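Local coordinates for protein EXOU (Pseudomonas aeruginosa, PDB 4AKX) that is a cytotoxic phospholipase of the type III secretion system that forms a heterodimeric complex with its chaperone SpcU, at residues B[53-58]-B[466-471]; B[70-75]-B[445-450]; B[332-337]-B[575-580]; B[623-628]-B[653-658]. All blocks are in the same frame, centred on the assembly; numbering follows the deposited sequence.

The hairpin turn of interaction 1 and both strands of interaction 2 belong to one antiparallel sheet; the two centres lie about 13 Å apart, and Arg56 O is 3.0 Å from Ser73 N, probably a hydrogen bond. Helix segment 575-580 of interaction 3 and both segments of interaction 4 lie in the C-terminal helices, and Ile578 CG2 lies 3.7 Å from Trp654 CZ3, with about 20 Å between centres. Interaction 3 lies between the two regions without touching interaction 2, the nearest atoms being about 7 Å apart. Interactions 1 and 4, about 48 Å apart between centres, stand on opposite sides. The GxSxG sequence, probably the nucleophile elbow of the patatin-like phospholipase, belongs to none.

Interaction 1: B[53-58]-B[466-471]; sequences AGPRQI and LTSVAQ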
# COMPACT_ATOMS: atom_id res chain seq x y z
N ALA B 53 8.17 35.51 37.83
CA ALA B 53 8.58 35.11 39.16
C ALA B 53 9.93 34.38 39.15
O ALA B 53 10.10 33.37 38.44
CB ALA B 53 7.50 34.26 39.82
N GLY B 54 10.88 34.90 39.92
CA GLY B 54 12.12 34.17 40.16
C GLY B 54 13.21 34.30 39.09
O GLY B 54 13.05 35.05 38.09
N PRO B 55 14.33 33.57 39.29
CA PRO B 55 15.47 33.55 38.37
C PRO B 55 15.05 33.05 37.00
O PRO B 55 15.58 33.50 35.98
CB PRO B 55 16.42 32.53 39.01
CG PRO B 55 15.95 32.38 40.43
CD PRO B 55 14.48 32.58 40.37
N ARG B 56 14.07 32.13 36.99
CA ARG B 56 13.62 31.47 35.77
C ARG B 56 12.31 32.03 35.22
O ARG B 56 11.69 31.43 34.37
CB ARG B 56 13.56 29.94 35.94
CG ARG B 56 14.96 29.34 36.01
CD ARG B 56 14.97 27.84 36.00
NE ARG B 56 14.55 27.32 34.70
CZ ARG B 56 14.32 26.03 34.46
NH1 ARG B 56 14.51 25.11 35.41
NH2 ARG B 56 13.91 25.65 33.26
N GLN B 57 11.93 33.20 35.74
CA GLN B 57 10.94 34.10 35.12
C GLN B 57 9.57 33.48 34.90
O GLN B 57 8.90 33.76 33.90
CB GLN B 57 11.48 34.70 33.83
CG GLN B 57 12.63 35.66 34.05
CD GLN B 57 13.60 35.69 32.88
OE1 GLN B 57 14.27 34.69 32.58
NE2 GLN B 57 13.66 36.82 32.20
N ILE B 58 9.16 32.63 35.85
CA ILE B 58 7.93 31.85 35.72
C ILE B 58 6.71 32.75 35.39
O ILE B 58 6.35 33.64 36.16
CB ILE B 58 7.63 31.03 37.02
CG1 ILE B 58 8.88 30.36 37.65
CG2 ILE B 58 6.56 30.00 36.75
CD1 ILE B 58 9.53 29.26 36.83
N LEU B 466 8.38 26.68 42.60
CA LEU B 466 7.22 26.81 43.47
C LEU B 466 7.38 27.93 44.48
O LEU B 466 6.53 28.82 44.55
CB LEU B 466 6.92 25.52 44.19
CG LEU B 466 5.53 25.59 44.76
CD1 LEU B 466 4.60 26.07 43.66
CD2 LEU B 466 5.11 24.22 45.28
N THR B 467 8.47 27.90 45.25
CA THR B 467 8.67 28.91 46.28
C THR B 467 8.70 30.32 45.69
O THR B 467 8.25 31.27 46.34
CB THR B 467 9.92 28.63 47.14
OG1 THR B 467 9.78 27.36 47.77
CG2 THR B 467 10.10 29.69 48.25
N SER B 468 9.17 30.46 44.45
CA SER B 468 9.22 31.79 43.83
C SER B 468 7.82 32.25 43.52
O SER B 468 7.43 33.38 43.86
CB SER B 468 10.06 31.80 42.56
OG SER B 468 11.30 31.14 42.74
N VAL B 469 7.03 31.39 42.90
CA VAL B 469 5.72 31.81 42.55
C VAL B 469 4.98 32.18 43.83
O VAL B 469 4.27 33.21 43.89
CB VAL B 469 5.00 30.72 41.78
CG1 VAL B 469 3.55 31.13 41.49
CG2 VAL B 469 5.78 30.43 40.50
N ALA B 470 5.23 31.39 44.88
CA ALA B 470 4.62 31.60 46.19
C ALA B 470 4.91 32.98 46.78
O ALA B 470 3.98 33.67 47.21
CB ALA B 470 5.04 30.52 47.15
N GLN B 471 6.19 33.40 46.77
CA GLN B 471 6.60 34.77 47.21
C GLN B 471 5.75 35.83 46.55
O GLN B 471 5.32 36.79 47.18
CB GLN B 471 8.07 35.08 46.85
CG GLN B 471 9.13 34.22 47.51
CD GLN B 471 10.53 34.86 47.47
OE1 GLN B 471 10.68 36.08 47.58
NE2 GLN B 471 11.56 34.02 47.33
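Ile58 and Val469 cross at about a right angle, and their CG2 methyls meet at 3.9 Å. Each torsion brings its methyl there: Ile58 CG2 is anti to the backbone N, whereas Val469 CG2 lies beside the backbone N because its CG1 takes the anti position (chi1 176°). Ala53 comes in next to them, its CB directed at the helix and 4.1 Å from Val469 CA, so that Val469 is met by both ends of the turn. One residue earlier in the helix, Ser468 points toward the turn and sets CB 4.0 Å from Gly54 CA, a close approach made possible by the bare backbone of glycine. Ser468 OG lies beside its own backbone N (chi1 -48°) and is hydrogen-bonded to Ser464 O, one turn earlier, and no hydrogen bond crosses to the hairpin. The turn holds its own shape: Ile58 N donates to Ala53 O at 2.9 Å, Ala53 N returns the bond to Ile58 O, and Gln57 N reaches Gly54 O. A type I turn at Gly54 to Gln57 followed by a G1 beta bulge, with Gln57 and Ile58 both opposite Ala53, is a classic beta-hairpin connection, here resting against helix 463-472.

Interaction 2: B[70-75]-B[445-450]; sequences LQLSRP and ASERHT
Ser446 OG joins both strands, giving its proton to Leu72 O at 2.9 Å and accepting a hydrogen bond from Gln71 NE2 at 3.0 Å. With OG anti to the backbone N (chi1 -168°), the hydroxyl sits above the Leu72 carbonyl plane, while Glu447 N approaches the same oxygen nearly along the C=O axis at 2.8 Å; two donors thus grip Leu72 O. The Gln71 chain is extended, and its amide offers an N-H within its own plane. Alongside it runs the Arg448 side chain, pointing the same way, the amide and guanidinium planes 65° apart. Leu70 and His449 exchange nearly straight backbone bonds, Leu70 N to His449 O measuring 2.7 Å. Just past the end of strand 68-73, Arg74 meets Glu447, whose bend at chi2 sets OE2 over one face of the guanidinium, 3.5 Å from Arg74 NE, a salt bridge of charges alone. Second partners position both groups: Asp343 binds Arg74 NH2 and Arg340 binds Glu447 OE2, a network that would favour the ionised carboxylate. Strand 68-73 is paired antiparallel with strand 446-451 on one side and strand 58-63 on the other, where Leu70 rests on Ile58 and Leu60, and Leu72 on Ile58.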
# COMPACT_ATOMS: atom_id res chain seq x y z
N LEU B 70 2.10 27.77 31.10
CA LEU B 70 3.35 28.14 31.74
C LEU B 70 4.39 28.65 30.74
O LEU B 70 4.61 28.05 29.70
CB LEU B 70 3.90 26.95 32.50
CG LEU B 70 5.29 27.03 33.09
CD1 LEU B 70 5.30 28.09 34.16
CD2 LEU B 70 5.66 25.68 33.69
N GLN B 71 5.02 29.78 31.06
CA GLN B 71 6.15 30.27 30.29
C GLN B 71 7.34 30.54 31.21
O GLN B 71 7.18 31.06 32.32
CB GLN B 71 5.78 31.54 29.54
CG GLN B 71 6.69 31.84 28.37
CD GLN B 71 6.73 33.32 28.03
OE1 GLN B 71 5.73 34.03 28.16
NE2 GLN B 71 7.88 33.79 27.58
N LEU B 72 8.53 30.17 30.77
CA LEU B 72 9.65 30.06 31.69
C LEU B 72 10.93 30.16 30.88
O LEU B 72 10.97 29.74 29.73
CB LEU B 72 9.54 28.74 32.44
CG LEU B 72 10.68 27.97 33.11
CD1 LEU B 72 10.11 26.88 34.02
CD2 LEU B 72 11.59 27.34 32.08
N SER B 73 11.95 30.77 31.48
CA SER B 73 13.23 30.96 30.82
C SER B 73 13.88 29.63 30.50
O SER B 73 13.79 28.68 31.29
CB SER B 73 14.17 31.78 31.71
OG SER B 73 14.54 31.03 32.86
N ARG B 74 14.54 29.56 29.35
CA ARG B 74 15.33 28.39 28.97
C ARG B 74 16.16 27.89 30.15
O ARG B 74 16.66 28.69 30.93
CB ARG B 74 16.23 28.71 27.77
CG ARG B 74 15.49 28.90 26.45
CD ARG B 74 14.84 27.60 25.99
NE ARG B 74 15.85 26.60 25.65
CZ ARG B 74 16.01 26.08 24.42
NH1 ARG B 74 15.20 26.44 23.41
NH2 ARG B 74 16.96 25.18 24.22
N PRO B 75 16.31 26.57 30.28
CA PRO B 75 16.95 25.96 31.43
C PRO B 75 18.37 26.38 31.52
O PRO B 75 18.89 26.97 30.60
CB PRO B 75 16.91 24.47 31.10
CG PRO B 75 15.82 24.32 30.09
CD PRO B 75 15.90 25.58 29.28
N ALA B 445 14.96 34.04 25.02
CA ALA B 445 13.99 33.08 24.53
C ALA B 445 13.40 32.27 25.67
O ALA B 445 13.89 32.33 26.81
CB ALA B 445 14.63 32.16 23.50
N SER B 446 12.35 31.51 25.38
CA SER B 446 11.55 30.93 26.43
C SER B 446 11.17 29.47 26.18
O SER B 446 11.64 28.85 25.21
CB SER B 446 10.29 31.78 26.63
OG SER B 446 9.62 31.39 27.83
N GLU B 447 10.40 28.91 27.11
CA GLU B 447 9.75 27.61 26.99
C GLU B 447 8.30 27.83 27.35
O GLU B 447 8.01 28.56 28.30
CB GLU B 447 10.33 26.60 27.97
CG GLU B 447 11.85 26.55 28.01
CD GLU B 447 12.38 25.12 27.95
OE1 GLU B 447 12.05 24.31 28.87
OE2 GLU B 447 13.11 24.81 26.98
N ARG B 448 7.41 27.21 26.60
CA ARG B 448 5.98 27.23 26.89
C ARG B 448 5.51 25.81 27.19
O ARG B 448 5.90 24.86 26.52
CB ARG B 448 5.21 27.79 25.71
CG ARG B 448 5.89 28.98 25.04
CD ARG B 448 4.91 29.75 24.17
NE ARG B 448 5.54 30.88 23.50
CZ ARG B 448 5.82 32.05 24.07
NH1 ARG B 448 5.52 32.25 25.36
NH2 ARG B 448 6.39 33.02 23.36
N HIS B 449 4.71 25.65 28.24
CA HIS B 449 4.09 24.36 28.54
C HIS B 449 2.67 24.59 28.91
O HIS B 449 2.35 25.52 29.66
CB HIS B 449 4.79 23.67 29.69
CG HIS B 449 6.24 23.34 29.42
ND1 HIS B 449 6.66 22.08 29.18
CD2 HIS B 449 7.37 24.15 29.40
CE1 HIS B 449 8.00 22.08 29.01
NE2 HIS B 449 8.43 23.35 29.14
N THR B 450 1.80 23.75 28.38
CA THR B 450 0.39 23.98 28.53
C THR B 450 -0.13 22.87 29.38
O THR B 450 0.25 21.72 29.20
CB THR B 450 -0.28 23.97 27.16
OG1 THR B 450 0.21 25.08 26.38
CG2 THR B 450 -1.77 24.11 27.31

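Interaction 3: B[332-337]-B[575-580]; sequences KNFDSG and VAVIAE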
# COMPACT_ATOMS: atom_id res chain seq x y z
N LYS B 332 19.69 10.43 27.95
CA LYS B 332 18.32 10.11 28.31
C LYS B 332 18.20 10.19 29.83
O LYS B 332 18.99 9.59 30.55
CB LYS B 332 17.93 8.71 27.80
CG LYS B 332 16.43 8.42 27.83
CD LYS B 332 16.04 7.38 26.79
CE LYS B 332 14.73 6.69 27.16
NZ LYS B 332 14.56 5.42 26.39
N ASN B 333 17.25 10.99 30.31
CA ASN B 333 16.98 11.02 31.74
C ASN B 333 15.48 11.13 32.07
O ASN B 333 14.69 11.64 31.27
CB ASN B 333 17.78 12.12 32.43
CG ASN B 333 17.39 13.50 31.97
OD1 ASN B 333 16.25 13.73 31.52
ND2 ASN B 333 18.33 14.45 32.07
N PHE B 334 15.11 10.61 33.24
CA PHE B 334 13.71 10.57 33.64
C PHE B 334 13.37 11.71 34.59
O PHE B 334 13.44 11.55 35.81
CB PHE B 334 13.38 9.23 34.29
CG PHE B 334 13.74 8.04 33.45
CD1 PHE B 334 15.04 7.56 33.43
CD2 PHE B 334 12.76 7.39 32.69
CE1 PHE B 334 15.36 6.45 32.66
CE2 PHE B 334 13.08 6.27 31.92
CZ PHE B 334 14.38 5.81 31.90
N ASP B 335 13.04 12.86 34.02
CA ASP B 335 12.59 14.01 34.80
C ASP B 335 11.19 13.77 35.34
O ASP B 335 10.32 13.23 34.64
CB ASP B 335 12.63 15.30 33.96
CG ASP B 335 14.01 15.96 33.98
OD1 ASP B 335 14.87 15.53 33.19
OD2 ASP B 335 14.22 16.89 34.80
N SER B 336 10.98 14.17 36.60
CA SER B 336 9.73 13.90 37.32
C SER B 336 8.51 14.46 36.58
O SER B 336 7.37 14.10 36.89
CB SER B 336 9.81 14.45 38.75
OG SER B 336 8.74 13.97 39.57
N GLY B 337 8.77 15.34 35.60
CA GLY B 337 7.71 16.07 34.92
C GLY B 337 8.11 16.53 33.54
O GLY B 337 9.20 16.20 33.07
N VAL B 575 11.82 -1.49 31.79
CA VAL B 575 11.55 -1.89 30.41
C VAL B 575 12.12 -0.90 29.39
O VAL B 575 12.57 -1.28 28.33
CB VAL B 575 10.06 -2.14 30.13
CG1 VAL B 575 9.86 -2.42 28.67
CG2 VAL B 575 9.53 -3.32 30.92
N ALA B 576 12.13 0.37 29.73
CA ALA B 576 12.63 1.37 28.79
C ALA B 576 14.14 1.26 28.62
O ALA B 576 14.62 1.42 27.51
CB ALA B 576 12.25 2.78 29.24
N VAL B 577 14.89 0.99 29.69
CA VAL B 577 16.35 0.87 29.49
C VAL B 577 16.67 -0.36 28.64
O VAL B 577 17.43 -0.24 27.69
CB VAL B 577 17.23 1.02 30.78
CG1 VAL B 577 16.63 2.03 31.70
CG2 VAL B 577 17.41 -0.30 31.50
N ILE B 578 16.00 -1.49 28.91
CA ILE B 578 16.15 -2.66 28.05
C ILE B 578 15.94 -2.23 26.60
O ILE B 578 16.80 -2.46 25.75
CB ILE B 578 15.15 -3.79 28.34
CG1 ILE B 578 15.11 -4.15 29.83
CG2 ILE B 578 15.43 -4.98 27.43
CD1 ILE B 578 15.67 -5.51 30.18
N ALA B 579 14.81 -1.61 26.30
CA ALA B 579 14.55 -1.18 24.93
C ALA B 579 15.67 -0.32 24.39
O ALA B 579 16.16 -0.56 23.27
CB ALA B 579 13.25 -0.43 24.83
N GLU B 580 16.10 0.66 25.18
CA GLU B 580 17.14 1.57 24.73
C GLU B 580 18.40 0.81 24.42
O GLU B 580 19.09 1.14 23.45
CB GLU B 580 17.42 2.68 25.75
CG GLU B 580 18.15 3.88 25.17
CD GLU B 580 17.49 4.45 23.93
OE1 GLU B 580 16.66 3.75 23.29
OE2 GLU B 580 17.80 5.62 23.58
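Glu580 OE2 is the best-held polar atom of this surface contact, and its grip comes from within the helix's own side of the interface: one salt bridge to Arg583 NH2, a residue less than a turn further on. The carboxylate is placed by CG standing anti to the backbone N (chi1 -161°) and by a bend at chi2 (52°), which turns the carboxylate back toward its own backbone. Lys332 reaches toward it tip to tip with a fully extended chain. Its ammonium is nevertheless too distant for a salt bridge, Lys332 NZ lying 4.1 Å from Glu580 OE1 and 3.9 Å from Glu580 CD, so the attraction is probably a modest, longer-range one between opposite charges. Lys332 NZ also comes within 4.2 Å of Ala576 O, an oxygen that already accepts the helical bond from Glu580 N.

The second point of contact is apolar. Phe334 directs its ring at the helix, and Ala576 CB meets the ring edge near its plane, 4.5 Å from CE2. Val577 CG1 comes obliquely to the tip of the ring, 4.4 Å from CZ. Lys332 and Phe334 therefore address one helical face two residues apart, with the backbones well separated: the nearest CA atoms, of Lys332 and Glu580, are 9.3 Å apart.

Beyond Phe334 the loop turns away from the helix, and Ser336 OG is hydrogen-bonded to Glu537 of helix 528-537. The contact thus brings the loop that leads into strand 343-348 of the mixed sheet against helix 561-591 in the C-terminal domain of the toxin, whose Val575 and Ala579 pack on Ile620 of helix 617-630.

Interaction 4: B[623-628]-B[653-658]; sequences ALNDIV and AWRNKE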
# COMPACT_ATOMS: atom_id res chain seq x y z
N ALA B 623 8.80 -6.82 19.16
CA ALA B 623 9.64 -5.97 18.37
C ALA B 623 10.61 -6.84 17.64
O ALA B 623 10.62 -6.89 16.41
CB ALA B 623 10.39 -5.00 19.26
N LEU B 624 11.37 -7.61 18.41
CA LEU B 624 12.41 -8.48 17.90
C LEU B 624 11.87 -9.53 16.95
O LEU B 624 12.51 -9.84 15.95
CB LEU B 624 13.14 -9.14 19.07
CG LEU B 624 13.53 -8.24 20.27
CD1 LEU B 624 13.45 -8.99 21.59
CD2 LEU B 624 14.91 -7.63 20.11
N ASN B 625 10.70 -10.08 17.23
CA ASN B 625 10.18 -11.08 16.31
C ASN B 625 9.89 -10.45 14.96
O ASN B 625 10.16 -11.08 13.91
CB ASN B 625 8.93 -11.76 16.83
CG ASN B 625 9.16 -12.43 18.15
OD1 ASN B 625 9.98 -13.34 18.27
ND2 ASN B 625 8.42 -11.98 19.17
N ASP B 626 9.37 -9.21 14.97
CA ASP B 626 9.06 -8.53 13.70
C ASP B 626 10.30 -8.55 12.80
O ASP B 626 10.24 -8.97 11.63
CB ASP B 626 8.51 -7.13 13.91
CG ASP B 626 7.00 -7.12 14.23
OD1 ASP B 626 6.38 -8.21 14.41
OD2 ASP B 626 6.42 -6.01 14.31
N ILE B 627 11.44 -8.24 13.41
CA ILE B 627 12.76 -8.38 12.82
C ILE B 627 13.18 -9.80 12.39
O ILE B 627 13.60 -10.01 11.26
CB ILE B 627 13.80 -7.78 13.76
CG1 ILE B 627 13.57 -6.29 13.84
CG2 ILE B 627 15.21 -8.04 13.26
CD1 ILE B 627 14.55 -5.58 14.73
N VAL B 628 13.13 -10.77 13.29
CA VAL B 628 13.44 -12.14 12.87
C VAL B 628 12.59 -12.53 11.66
O VAL B 628 13.10 -13.11 10.72
CB VAL B 628 13.24 -13.15 14.01
CG1 VAL B 628 13.10 -14.56 13.46
CG2 VAL B 628 14.39 -13.06 14.99
N ALA B 653 19.24 -13.49 20.27
CA ALA B 653 19.92 -13.52 21.54
C ALA B 653 19.22 -12.66 22.61
O ALA B 653 19.12 -13.05 23.77
CB ALA B 653 21.37 -13.10 21.37
N TRP B 654 18.74 -11.49 22.20
CA TRP B 654 18.03 -10.62 23.13
C TRP B 654 16.71 -11.19 23.54
O TRP B 654 16.30 -11.06 24.68
CB TRP B 654 17.88 -9.21 22.56
CG TRP B 654 18.99 -8.32 23.05
CD1 TRP B 654 20.22 -8.09 22.45
CD2 TRP B 654 19.04 -7.62 24.32
NE1 TRP B 654 21.00 -7.28 23.25
CE2 TRP B 654 20.35 -6.98 24.39
CE3 TRP B 654 18.15 -7.47 25.38
CZ2 TRP B 654 20.73 -6.20 25.48
CZ3 TRP B 654 18.54 -6.67 26.47
CH2 TRP B 654 19.80 -6.06 26.52
N ARG B 655 16.07 -11.90 22.63
CA ARG B 655 14.73 -12.39 22.85
C ARG B 655 14.66 -13.48 23.92
O ARG B 655 13.65 -13.58 24.65
CB ARG B 655 14.18 -12.92 21.54
CG ARG B 655 12.72 -13.29 21.56
CD ARG B 655 12.36 -13.90 20.22
NE ARG B 655 12.99 -15.21 20.03
CZ ARG B 655 13.11 -15.85 18.87
NH1 ARG B 655 12.64 -15.30 17.74
NH2 ARG B 655 13.70 -17.04 18.83
N ASN B 656 15.71 -14.30 24.02
CA ASN B 656 15.75 -15.42 24.98
C ASN B 656 16.23 -15.05 26.39
O ASN B 656 16.00 -15.80 27.34
CB ASN B 656 16.60 -16.59 24.45
CG ASN B 656 16.31 -16.90 23.00
OD1 ASN B 656 15.15 -17.03 22.60
ND2 ASN B 656 17.36 -17.03 22.20
N LYS B 657 16.91 -13.92 26.52
CA LYS B 657 17.48 -13.52 27.81
C LYS B 657 16.54 -12.62 28.62
O LYS B 657 15.78 -11.83 28.05
CB LYS B 657 18.87 -12.87 27.63
CG LYS B 657 19.84 -13.14 28.79
CD LYS B 657 20.15 -14.63 28.97
CE LYS B 657 20.60 -14.98 30.38
NZ LYS B 657 22.06 -14.71 30.57
N GLU B 658 16.62 -12.75 29.94
CA GLU B 658 15.69 -12.09 30.86
C GLU B 658 16.15 -10.68 31.24
O GLU B 658 15.38 -9.73 31.18
CB GLU B 658 15.48 -12.95 32.13
CG GLU B 658 15.16 -14.42 31.85
CD GLU B 658 13.86 -14.60 31.08
OE1 GLU B 658 13.90 -14.58 29.83
OE2 GLU B 658 12.80 -14.79 31.71
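Helix 617-630 meets the last turn of helix 646-656 with the nearest backbone pair, Leu624 and Arg655, 6.7 Å apart between CA atoms. Leu624 points straight at its neighbour and spreads its two methyls over successive residues: CD1 lies 3.8 Å from Arg655 CA, and CD2 lies 4.2 Å from Trp654 CB. Past it, in the opposite direction, slides the Arg655 chain, which leaves the backbone with CG anti to N (chi1 -172°) and stays extended until it bends at chi3. That bend carries the guanidinium to Asn625: the Arg655 and Asn625 side chains cross at about a right angle, while the amide and guanidinium planes are tilted only 27° from each other. Arg655 NH1 then gives a weak hydrogen bond to Asn625 OD1, 3.3 Å long and angled at 140°.

These residues lie in the C-terminal domain of the toxin, where helices 561-591, 598-613, 617-630 and 646-656 pack together in a manner consistent with a four-helix bundle. Trp654 bridges to a third helix: its CB touches Leu624, but the indole leads away to Ile578, Ile582 and Glu585 of helix 561-591. One turn along from Leu624, Val628 faces the same neighbour and sets CG2 4.0 Å from Arg655 NH1; it also packs on Val648 and Lys652 of helix 646-656. Asp626 belongs to a different face, where Arg606 and Gln610 of helix 598-613 bind its OD2 and Ser51 of the chaperone SpcU packs against it. Arg655 also touches a neighbouring molecule in the crystal, which may influence its pose.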